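Local atomic coordinates of alpha-fucosidase GH29 (Fusarium graminearum, PDB entry 4PSR), a protein that hydrolyses alpha-L-fucosides as a family GH29 glycoside hydrolase, probably releasing alpha-1,6-linked fucose from the reducing-end N-acetylglucosamine of glycoprotein glycans. Residues L330-S334 with I405-R409; G400-R406 with V418-P424; P424-S430 with A470-P476. One frame throughout, in Å; residues are numbered along the deposited sequence. Where two conformers were deposited one is given.

Contact 1 (L330-S334 with I405-R409); sequences LDRVS and IRFTR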
loop_
_atom_site.group_PDB
_atom_site.type_symbol
_atom_site.label_atom_id
_atom_site.label_comp_id
_atom_site.label_asym_id
_atom_site.label_seq_id
_atom_site.Cartn_x
_atom_site.Cartn_y
_atom_site.Cartn_z
ATOM N N LEU A 330 0.770 0.977 -11.404
ATOM C CA LEU A 330 0.621 -0.190 -12.266
ATOM C C LEU A 330 1.506 -1.345 -11.805
ATOM O O LEU A 330 1.083 -2.512 -11.803
ATOM C CB LEU A 330 0.938 0.184 -13.713
ATOM C CG LEU A 330 -0.060 1.162 -14.364
ATOM C CD1 LEU A 330 0.551 1.814 -15.587
ATOM C CD2 LEU A 330 -1.383 0.458 -14.709
ATOM N N ASP A 331 2.741 -1.026 -11.417
ATOM C CA ASP A 331 3.632 -2.027 -10.881
ATOM C C ASP A 331 3.048 -2.714 -9.651
ATOM O O ASP A 331 3.024 -3.930 -9.585
ATOM C CB ASP A 331 4.987 -1.387 -10.594
ATOM C CG ASP A 331 6.043 -2.407 -10.245
ATOM O OD1 ASP A 331 6.552 -3.088 -11.166
ATOM O OD2 ASP A 331 6.447 -2.516 -9.052
ATOM N N ARG A 332 2.582 -1.943 -8.676
ATOM C CA ARG A 332 2.054 -2.549 -7.450
ATOM C C ARG A 332 0.835 -3.406 -7.732
ATOM O O ARG A 332 0.704 -4.512 -7.207
ATOM C CB ARG A 332 1.685 -1.510 -6.378
ATOM C CG ARG A 332 2.765 -0.473 -5.975
ATOM C CD ARG A 332 4.134 -1.072 -5.716
ATOM N NE ARG A 332 5.112 -0.891 -6.789
ATOM C CZ ARG A 332 5.852 0.191 -6.989
ATOM N NH1 ARG A 332 6.716 0.198 -8.015
ATOM N NH2 ARG A 332 5.713 1.279 -6.224
ATOM N N VAL A 333 -0.064 -2.911 -8.571
ATOM C CA VAL A 333 -1.290 -3.628 -8.861
ATOM C C VAL A 333 -0.982 -4.938 -9.587
ATOM O O VAL A 333 -1.615 -5.955 -9.322
ATOM C CB VAL A 333 -2.252 -2.742 -9.650
ATOM C CG1 VAL A 333 -3.389 -3.528 -10.231
ATOM C CG2 VAL A 333 -2.762 -1.581 -8.786
ATOM N N SER A 334 -0.001 -4.913 -10.489
ATOM C CA SER A 334 0.382 -6.115 -11.232
ATOM C C SER A 334 0.982 -7.194 -10.320
ATOM O O SER A 334 0.989 -8.386 -10.664
ATOM C CB SER A 334 1.387 -5.769 -12.342
ATOM O OG SER A 334 2.705 -5.533 -11.856
ATOM N N ILE A 405 6.246 -3.718 -19.823
ATOM C CA ILE A 405 4.824 -3.996 -19.698
ATOM C C ILE A 405 4.467 -4.559 -18.327
ATOM O O ILE A 405 5.273 -5.235 -17.667
ATOM C CB ILE A 405 4.292 -4.940 -20.809
ATOM C CG1 ILE A 405 5.092 -6.244 -20.852
ATOM C CG2 ILE A 405 4.319 -4.225 -22.159
ATOM C CD1 ILE A 405 4.586 -7.256 -21.867
ATOM N N ARG A 406 3.243 -4.252 -17.907
ATOM C CA ARG A 406 2.660 -4.782 -16.666
ATOM C C ARG A 406 1.319 -5.437 -17.010
ATOM O O ARG A 406 0.542 -4.918 -17.824
ATOM C CB ARG A 406 2.464 -3.685 -15.624
ATOM C CG ARG A 406 3.785 -3.060 -15.138
ATOM C CD ARG A 406 4.637 -4.070 -14.410
ATOM N NE ARG A 406 5.881 -3.510 -13.872
ATOM C CZ ARG A 406 7.016 -3.413 -14.544
ATOM N NH1 ARG A 406 7.118 -3.804 -15.804
ATOM N NH2 ARG A 406 8.083 -2.903 -13.943
ATOM N N PHE A 407 1.047 -6.571 -16.400
ATOM C CA PHE A 407 -0.146 -7.355 -16.699
ATOM C C PHE A 407 -1.200 -7.211 -15.598
ATOM O O PHE A 407 -0.869 -7.154 -14.401
ATOM C CB PHE A 407 0.226 -8.836 -16.777
ATOM C CG PHE A 407 1.216 -9.180 -17.859
ATOM C CD1 PHE A 407 0.871 -9.056 -19.210
ATOM C CD2 PHE A 407 2.453 -9.673 -17.531
ATOM C CE1 PHE A 407 1.781 -9.416 -20.198
ATOM C CE2 PHE A 407 3.372 -10.026 -18.525
ATOM C CZ PHE A 407 3.028 -9.904 -19.855
ATOM N N THR A 408 -2.469 -7.227 -15.984
ATOM C CA THR A 408 -3.572 -7.429 -15.048
ATOM C C THR A 408 -4.609 -8.269 -15.807
ATOM O O THR A 408 -4.528 -8.377 -17.040
ATOM C CB THR A 408 -4.223 -6.108 -14.607
ATOM O OG1 THR A 408 -4.546 -5.332 -15.773
ATOM C CG2 THR A 408 -3.321 -5.290 -13.674
ATOM N N ARG A 409 -5.559 -8.881 -15.110
ATOM C CA ARG A 409 -6.559 -9.697 -15.806
ATOM C C ARG A 409 -7.927 -9.526 -15.177
ATOM O O ARG A 409 -8.046 -9.036 -14.056
ATOM C CB ARG A 409 -6.120 -11.160 -15.924
ATOM C CG ARG A 409 -5.663 -11.830 -14.652
ATOM C CD ARG A 409 -6.810 -12.465 -13.975
ATOM N NE ARG A 409 -6.479 -13.085 -12.689
ATOM C CZ ARG A 409 -7.406 -13.620 -11.905
ATOM N NH1 ARG A 409 -8.669 -13.600 -12.298
ATOM N NH2 ARG A 409 -7.082 -14.151 -10.734
HETATM O O HOH W 1 -0.126 -9.386 -12.936
#
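Asp331 and Arg406 form a buried salt bridge that ties the C-terminal part of helix 322-334 to strand 405-409. Asp331 OD1 offers its anti lone pair to Arg406 NE (2.8 Å) and lies close to the guanidinium plane. A second, weak bond from Arg406 NH2 reaches the same Asp331 OD1 at 3.2 Å, so one edge of the guanidinium converges on a single oxygen, with the two flat groups turned 60° apart. The aspartate reaches this edge with CG anti to its backbone N (chi1 -171°). Arg406 bends at chi2, and its NH1 turns back to Ile405 O, 3.0 Å away and well above the plane of that carbonyl. Arg406 NH2 also bonds Asn387 O, and with every nitrogen engaged the guanidinium has little freedom to rotate.

The other oxygen, Asp331 OD2, pairs with Lys335, and in the conformer described NE and NH1 of Arg332 grip it side-on, the NH1 bond being 2.9 Å. Arg406 and Lys335, with Arg332 adding to them in this conformer, would be expected to favour the ionised carboxylate. Ser334 OG donates to Asp331 O over 2.8 Å, while Ser334 CB rests against Phe407 O at 3.4 Å. A water lies between Ser334 O and Phe407 O. Beyond this polar centre the packing is lighter, with Val333 CG1 touching Thr408 CG2 at 3.9 Å.

Helix and strand segments run at 47° to one another. The helix precedes the last barrel strand, 337-343, and Arg332 reaches back to strand 300-305. The strand lies between 383-384 and 415-420 in the larger sheet of the beta-sandwich domain that follows the barrel, where Phe407 meets Trp379 edge-to-face, so this contact joins the TIM barrel to that domain.

Contact 2 (G400-R406 with V418-P424); sequences GNSSDIR and VTVLGWP. With NAG (2-acetamido-2-deoxy-beta-D-glucopyranose), chain E.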
loop_
_atom_site.group_PDB
_atom_site.type_symbol
_atom_site.label_atom_id
_atom_site.label_comp_id
_atom_site.label_asym_id
_atom_site.label_seq_id
_atom_site.Cartn_x
_atom_site.Cartn_y
_atom_site.Cartn_z
ATOM N N GLY A 400 9.095 3.685 -16.071
ATOM C CA GLY A 400 9.337 2.827 -17.208
ATOM C C GLY A 400 9.209 3.551 -18.538
ATOM O O GLY A 400 9.071 4.773 -18.609
ATOM N N ASN A 401 9.302 2.765 -19.596
ATOM C CA ASN A 401 9.167 3.257 -20.952
ATOM C C ASN A 401 8.542 2.185 -21.847
ATOM O O ASN A 401 8.013 1.162 -21.356
ATOM C CB ASN A 401 10.526 3.760 -21.481
ATOM C CG ASN A 401 11.585 2.658 -21.585
ATOM O OD1 ASN A 401 11.287 1.478 -21.609
ATOM N ND2 ASN A 401 12.850 3.072 -21.716
ATOM N N SER A 402 8.611 2.392 -23.161
ATOM C CA SER A 402 7.985 1.458 -24.084
ATOM C C SER A 402 8.560 0.041 -24.043
ATOM O O SER A 402 7.961 -0.877 -24.598
ATOM C CB SER A 402 8.050 2.009 -25.511
ATOM O OG SER A 402 9.388 1.979 -25.976
ATOM N N SER A 403 9.696 -0.147 -23.368
ATOM C CA SER A 403 10.289 -1.473 -23.192
ATOM C C SER A 403 9.636 -2.313 -22.079
ATOM O O SER A 403 9.932 -3.491 -21.923
ATOM C CB SER A 403 11.782 -1.340 -22.863
ATOM O OG SER A 403 12.516 -0.791 -23.959
ATOM N N ASP A 404 8.732 -1.691 -21.322
ATOM C CA ASP A 404 8.176 -2.291 -20.102
ATOM C C ASP A 404 6.691 -2.537 -20.237
ATOM O O ASP A 404 5.964 -1.676 -20.736
ATOM C CB ASP A 404 8.398 -1.367 -18.906
ATOM C CG ASP A 404 9.854 -1.021 -18.699
ATOM O OD1 ASP A 404 10.627 -1.978 -18.446
ATOM O OD2 ASP A 404 10.172 0.190 -18.730
ATOM N N ILE A 405 6.246 -3.718 -19.823
ATOM C CA ILE A 405 4.824 -3.996 -19.698
ATOM C C ILE A 405 4.467 -4.559 -18.327
ATOM O O ILE A 405 5.273 -5.235 -17.667
ATOM C CB ILE A 405 4.292 -4.940 -20.809
ATOM C CG1 ILE A 405 5.092 -6.244 -20.852
ATOM C CG2 ILE A 405 4.319 -4.225 -22.159
ATOM C CD1 ILE A 405 4.586 -7.256 -21.867
ATOM N N ARG A 406 3.243 -4.252 -17.907
ATOM C CA ARG A 406 2.660 -4.782 -16.666
ATOM C C ARG A 406 1.319 -5.437 -17.010
ATOM O O ARG A 406 0.542 -4.918 -17.824
ATOM C CB ARG A 406 2.464 -3.685 -15.624
ATOM C CG ARG A 406 3.785 -3.060 -15.138
ATOM C CD ARG A 406 4.637 -4.070 -14.410
ATOM N NE ARG A 406 5.881 -3.510 -13.872
ATOM C CZ ARG A 406 7.016 -3.413 -14.544
ATOM N NH1 ARG A 406 7.118 -3.804 -15.804
ATOM N NH2 ARG A 406 8.083 -2.903 -13.943
ATOM N N VAL A 418 -2.532 -5.791 -21.111
ATOM C CA VAL A 418 -1.104 -5.601 -21.284
ATOM C C VAL A 418 -0.855 -4.119 -21.366
ATOM O O VAL A 418 -1.169 -3.471 -22.378
ATOM C CB VAL A 418 -0.605 -6.261 -22.564
ATOM C CG1 VAL A 418 0.902 -6.001 -22.734
ATOM C CG2 VAL A 418 -0.925 -7.749 -22.547
ATOM N N THR A 419 -0.312 -3.566 -20.294
ATOM C CA THR A 419 -0.133 -2.133 -20.198
ATOM C C THR A 419 1.330 -1.795 -20.439
ATOM O O THR A 419 2.203 -2.271 -19.728
ATOM C CB THR A 419 -0.624 -1.560 -18.823
ATOM O OG1 THR A 419 -2.034 -1.787 -18.671
ATOM C CG2 THR A 419 -0.396 -0.082 -18.750
ATOM N N VAL A 420 1.588 -0.998 -21.475
ATOM C CA VAL A 420 2.942 -0.650 -21.897
ATOM C C VAL A 420 3.244 0.765 -21.407
ATOM O O VAL A 420 2.419 1.660 -21.517
ATOM C CB VAL A 420 3.148 -0.825 -23.445
ATOM C CG1 VAL A 420 2.273 0.135 -24.254
ATOM C CG2 VAL A 420 4.617 -0.702 -23.843
ATOM N N LEU A 421 4.438 0.958 -20.831
ATOM C CA LEU A 421 4.752 2.168 -20.083
ATOM C C LEU A 421 5.352 3.310 -20.913
ATOM O O LEU A 421 5.941 4.243 -20.357
ATOM C CB LEU A 421 5.644 1.797 -18.893
ATOM C CG LEU A 421 5.103 0.703 -17.946
ATOM C CD1 LEU A 421 5.964 0.541 -16.689
ATOM C CD2 LEU A 421 3.643 0.948 -17.513
ATOM N N GLY A 422 5.119 3.256 -22.230
ATOM C CA GLY A 422 5.501 4.294 -23.161
ATOM C C GLY A 422 4.991 3.892 -24.526
ATOM O O GLY A 422 4.652 2.720 -24.743
ATOM N N TRP A 423 4.923 4.864 -25.440
ATOM C CA TRP A 423 4.546 4.565 -26.817
ATOM C C TRP A 423 5.742 4.051 -27.609
ATOM O O TRP A 423 6.736 4.759 -27.747
ATOM C CB TRP A 423 3.959 5.785 -27.535
ATOM C CG TRP A 423 3.403 5.364 -28.862
ATOM C CD1 TRP A 423 3.994 5.530 -30.094
ATOM C CD2 TRP A 423 2.186 4.646 -29.098
ATOM N NE1 TRP A 423 3.204 4.975 -31.062
ATOM C CE2 TRP A 423 2.087 4.430 -30.489
ATOM C CE3 TRP A 423 1.159 4.180 -28.274
ATOM C CZ2 TRP A 423 1.003 3.764 -31.062
ATOM C CZ3 TRP A 423 0.095 3.522 -28.831
ATOM C CH2 TRP A 423 0.015 3.323 -30.227
ATOM N N PRO A 424 5.661 2.815 -28.131
ATOM C CA PRO A 424 6.790 2.258 -28.886
ATOM C C PRO A 424 7.034 2.993 -30.217
ATOM O O PRO A 424 6.136 3.063 -31.067
ATOM C CB PRO A 424 6.351 0.826 -29.180
ATOM C CG PRO A 424 5.161 0.565 -28.394
ATOM C CD PRO A 424 4.566 1.848 -27.962
HETATM C C1 NAG E . 13.934 2.195 -22.033
HETATM C C2 NAG E . 14.838 2.770 -23.111
HETATM C C3 NAG E . 15.956 1.783 -23.421
HETATM C C4 NAG E . 16.694 1.423 -22.140
HETATM C C5 NAG E . 15.712 0.956 -21.064
HETATM C C6 NAG E . 16.382 0.729 -19.729
HETATM C C7 NAG E . 13.933 4.320 -24.792
HETATM C C8 NAG E . 13.102 4.452 -26.033
HETATM N N2 NAG E . 14.075 3.080 -24.313
HETATM O O3 NAG E . 16.867 2.370 -24.347
HETATM O O4 NAG E . 17.621 0.372 -22.378
HETATM O O5 NAG E . 14.700 1.946 -20.853
HETATM O O6 NAG E . 16.977 1.926 -19.241
HETATM O O7 NAG E . 14.458 5.289 -24.257
HETATM O O HOH W 2 -2.240 -4.061 -17.138
#
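Arg406 and Thr419 form a hydrogen-bonded antiparallel pair, Arg406 N to Thr419 O and Thr419 N to Arg406 O both at 2.9 Å, followed by the non-hydrogen-bonded pair Ile405 and Val420 and by a bond from Leu421 N to Asp404 O. In the conformers described, Ile405 CG2, anti to the carbonyl carbon (chi1 55° for CG1), lies obliquely across both valines, 3.9 Å from Val418 CG1 and 3.8 Å from Val420 CB. A water links Arg406 O to Thr419 OG1.

Beyond the strands, Asn401 to Asp404 make a type I turn. Asn401 OD1 accepts from Ser403 N in an Asx turn, while Asp404 OD2 takes the N-H of Asn401 on its anti lone pair and a second bond from Asn387. Asn401 ND2 is left to carry the N-linked sugar, bonded to NAG C1 at 1.4 Å. Ser402 CB packs on Pro424 CA at 3.6 Å. Leu421 lays its CB over Asn401 O (3.5 Å), and its CD1 packs on Asp404 CB at 3.8 Å and nears Gly400 CA.

Strand 415-420 pairs on its other side with strand 485-491. Thr419 and Leu421 face helix 322-334; Ile405, on the other face, touches Val431 of strand 428-431.

Contact 3 (P424-S430 with A470-P476); sequences PEDNLVS and ALDITLP
Leu475 packs among Asn427, Val429 and Pro424 where two strands of the beta-sandwich domain that follows the barrel pair antiparallel, their segments running at 161°. Its CB lies 3.5 Å from Asn427 ND2. With CG beside the backbone N and anti to the carbonyl carbon (chi1 -65°), the chain turns inward, and Leu475 CG passes Asn427 O at 3.9 Å. Both methyls, CD1 and CD2, lie 4.0 Å from Val429 CG2; CD1 also reaches the proline ring, 3.5 Å from Pro424 CG, and Trp423. The leucine and proline side chains cross at about a right angle. A single residue thus fills the corner between the type I turn Pro424-Asn427 and the strand that follows it.

The backbone of the same leucine is held too. Leu475 N donates to Asn427 O, and Asn427 ND2 returns a bond of 3.1 Å to Leu475 O, bent (136° at the hydrogen) and arriving from above the carbonyl plane. Asp426 OD1 accepts from Leu428 N in an Asx turn that leads into strand 428-431.

Farther along, Val429 and Ile473 form the hydrogen-bonded pair, Val429 N to Ile473 O at 2.9 Å and Ile473 N to Val429 O at 2.8 Å. Both side chains, with Leu475, face Leu487 of strand 485-491, which belongs to the larger sheet of the sandwich. The opposite face carries Leu428, Ser430, Asp472 and Thr474, all partly exposed. Leu428 CD1 leans over the partner strand toward Ile473 O, and Ala470 CB packs on Ser430 CB. Asp472 OD2 bonds Ser467, whereas its other oxygen, OD1, receives an unusually short hydrogen bond from Ser430 OG, modelled at 2.5 Å, on the anti side and slightly out of the carboxylate plane.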
loop_
_atom_site.group_PDB
_atom_site.type_symbol
_atom_site.label_atom_id
_atom_site.label_comp_id
_atom_site.label_asym_id
_atom_site.label_seq_id
_atom_site.Cartn_x
_atom_site.Cartn_y
_atom_site.Cartn_z
ATOM N N PRO A 424 5.661 2.815 -28.131
ATOM C CA PRO A 424 6.790 2.258 -28.886
ATOM C C PRO A 424 7.034 2.993 -30.217
ATOM O O PRO A 424 6.136 3.063 -31.067
ATOM C CB PRO A 424 6.351 0.826 -29.180
ATOM C CG PRO A 424 5.161 0.565 -28.394
ATOM C CD PRO A 424 4.566 1.848 -27.962
ATOM N N GLU A 425 8.231 3.519 -30.424
ATOM C CA GLU A 425 8.447 4.255 -31.663
ATOM C C GLU A 425 8.490 3.296 -32.852
ATOM O O GLU A 425 8.205 3.702 -33.975
ATOM C CB GLU A 425 9.681 5.148 -31.602
ATOM C CG GLU A 425 9.404 6.546 -32.167
ATOM C CD GLU A 425 8.624 7.427 -31.203
ATOM O OE1 GLU A 425 9.190 7.817 -30.158
ATOM O OE2 GLU A 425 7.445 7.728 -31.490
ATOM N N ASP A 426 8.799 2.025 -32.593
ATOM C CA ASP A 426 8.766 0.995 -33.638
ATOM C C ASP A 426 7.363 0.390 -33.853
ATOM O O ASP A 426 7.198 -0.570 -34.612
ATOM C CB ASP A 426 9.788 -0.113 -33.331
ATOM C CG ASP A 426 9.474 -0.881 -32.058
ATOM O OD1 ASP A 426 8.511 -0.521 -31.360
ATOM O OD2 ASP A 426 10.204 -1.845 -31.741
ATOM N N ASN A 427 6.363 0.957 -33.175
ATOM C CA ASN A 427 4.984 0.503 -33.248
ATOM C C ASN A 427 4.784 -0.965 -32.931
ATOM O O ASN A 427 3.829 -1.583 -33.406
ATOM C CB ASN A 427 4.380 0.870 -34.602
ATOM C CG ASN A 427 3.510 2.077 -34.497
ATOM O OD1 ASN A 427 3.997 3.209 -34.398
ATOM N ND2 ASN A 427 2.215 1.855 -34.456
ATOM N N LEU A 428 5.663 -1.506 -32.090
ATOM C CA LEU A 428 5.640 -2.923 -31.758
ATOM C C LEU A 428 5.623 -3.104 -30.240
ATOM O O LEU A 428 6.423 -2.475 -29.542
ATOM C CB LEU A 428 6.880 -3.614 -32.350
ATOM C CG LEU A 428 7.011 -5.131 -32.229
ATOM C CD1 LEU A 428 5.832 -5.817 -32.876
ATOM C CD2 LEU A 428 8.305 -5.606 -32.875
ATOM N N VAL A 429 4.707 -3.954 -29.755
ATOM C CA VAL A 429 4.740 -4.468 -28.388
ATOM C C VAL A 429 4.983 -5.975 -28.484
ATOM O O VAL A 429 4.192 -6.686 -29.103
ATOM C CB VAL A 429 3.427 -4.182 -27.644
ATOM C CG1 VAL A 429 3.499 -4.759 -26.240
ATOM C CG2 VAL A 429 3.132 -2.682 -27.569
ATOM N N SER A 430 6.077 -6.457 -27.894
ATOM C CA SER A 430 6.406 -7.883 -27.898
ATOM C C SER A 430 6.218 -8.459 -26.502
ATOM O O SER A 430 6.921 -8.062 -25.566
ATOM C CB SER A 430 7.837 -8.121 -28.368
ATOM O OG SER A 430 7.954 -7.723 -29.729
ATOM N N ALA A 470 8.256 -14.091 -28.570
ATOM C CA ALA A 470 7.122 -13.269 -28.128
ATOM C C ALA A 470 5.903 -13.261 -29.025
ATOM O O ALA A 470 5.988 -13.512 -30.229
ATOM C CB ALA A 470 7.590 -11.812 -27.980
ATOM N N LEU A 471 4.768 -12.894 -28.450
ATOM C CA LEU A 471 3.662 -12.393 -29.254
ATOM C C LEU A 471 3.996 -10.965 -29.669
ATOM O O LEU A 471 4.061 -10.053 -28.833
ATOM C CB LEU A 471 2.334 -12.431 -28.495
ATOM C CG LEU A 471 1.118 -11.712 -29.079
ATOM C CD1 LEU A 471 0.796 -12.213 -30.496
ATOM C CD2 LEU A 471 -0.130 -11.853 -28.198
ATOM N N ASP A 472 4.206 -10.777 -30.971
ATOM C CA ASP A 472 4.623 -9.504 -31.528
ATOM C C ASP A 472 3.425 -8.770 -32.109
ATOM O O ASP A 472 2.892 -9.162 -33.147
ATOM C CB ASP A 472 5.696 -9.748 -32.598
ATOM C CG ASP A 472 6.945 -10.381 -32.029
ATOM O OD1 ASP A 472 7.472 -9.858 -31.023
ATOM O OD2 ASP A 472 7.404 -11.411 -32.568
ATOM N N ILE A 473 3.009 -7.700 -31.437
ATOM C CA ILE A 473 1.796 -6.962 -31.748
ATOM C C ILE A 473 2.134 -5.629 -32.429
ATOM O O ILE A 473 2.868 -4.808 -31.881
ATOM C CB ILE A 473 1.001 -6.670 -30.459
ATOM C CG1 ILE A 473 0.670 -7.983 -29.734
ATOM C CG2 ILE A 473 -0.256 -5.881 -30.766
ATOM C CD1 ILE A 473 0.023 -7.806 -28.326
ATOM N N THR A 474 1.572 -5.408 -33.614
ATOM C CA THR A 474 1.731 -4.138 -34.325
ATOM C C THR A 474 0.617 -3.177 -33.957
ATOM O O THR A 474 -0.562 -3.466 -34.138
ATOM C CB THR A 474 1.713 -4.373 -35.836
ATOM O OG1 THR A 474 2.836 -5.189 -36.178
ATOM C CG2 THR A 474 1.804 -3.058 -36.594
ATOM N N LEU A 475 0.985 -2.017 -33.430
ATOM C CA LEU A 475 -0.014 -1.094 -32.912
ATOM C C LEU A 475 -0.727 -0.328 -34.023
ATOM O O LEU A 475 -0.123 -0.047 -35.060
ATOM C CB LEU A 475 0.644 -0.102 -31.951
ATOM C CG LEU A 475 1.222 -0.722 -30.669
ATOM C CD1 LEU A 475 2.015 0.331 -29.917
ATOM C CD2 LEU A 475 0.106 -1.273 -29.796
ATOM N N PRO A 476 -2.002 0.036 -33.787
ATOM C CA PRO A 476 -2.708 0.971 -34.673
ATOM C C PRO A 476 -2.212 2.384 -34.424
ATOM O O PRO A 476 -1.223 2.597 -33.699
ATOM C CB PRO A 476 -4.178 0.809 -34.256
ATOM C CG PRO A 476 -4.105 0.448 -32.778
ATOM C CD PRO A 476 -2.855 -0.409 -32.667
#

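In the fold
The three contacts lie progressively farther from the centre of the chain, their centres at about 14, 22 and 32 Å. Contacts 1 and 2, with centres about 11 Å apart, share Ile405 and Arg406 on strand 405-409, and Leu330 CD1 packs on Leu421 CD2 at 3.7 Å. Contact 3 follows in the chain, sharing Pro424 with contact 2 and centred about 10 Å from it; there Trp423 CH2 meets Leu475 CD1 at 3.6 Å. Ile405 CG2 to Val429 CG1, 4.2 Å in the conformer described, is one point where the six-stranded and three-stranded sheets pack. A continuous path of packing thus runs from a barrel helix through one sheet of the beta-sandwich domain to the other.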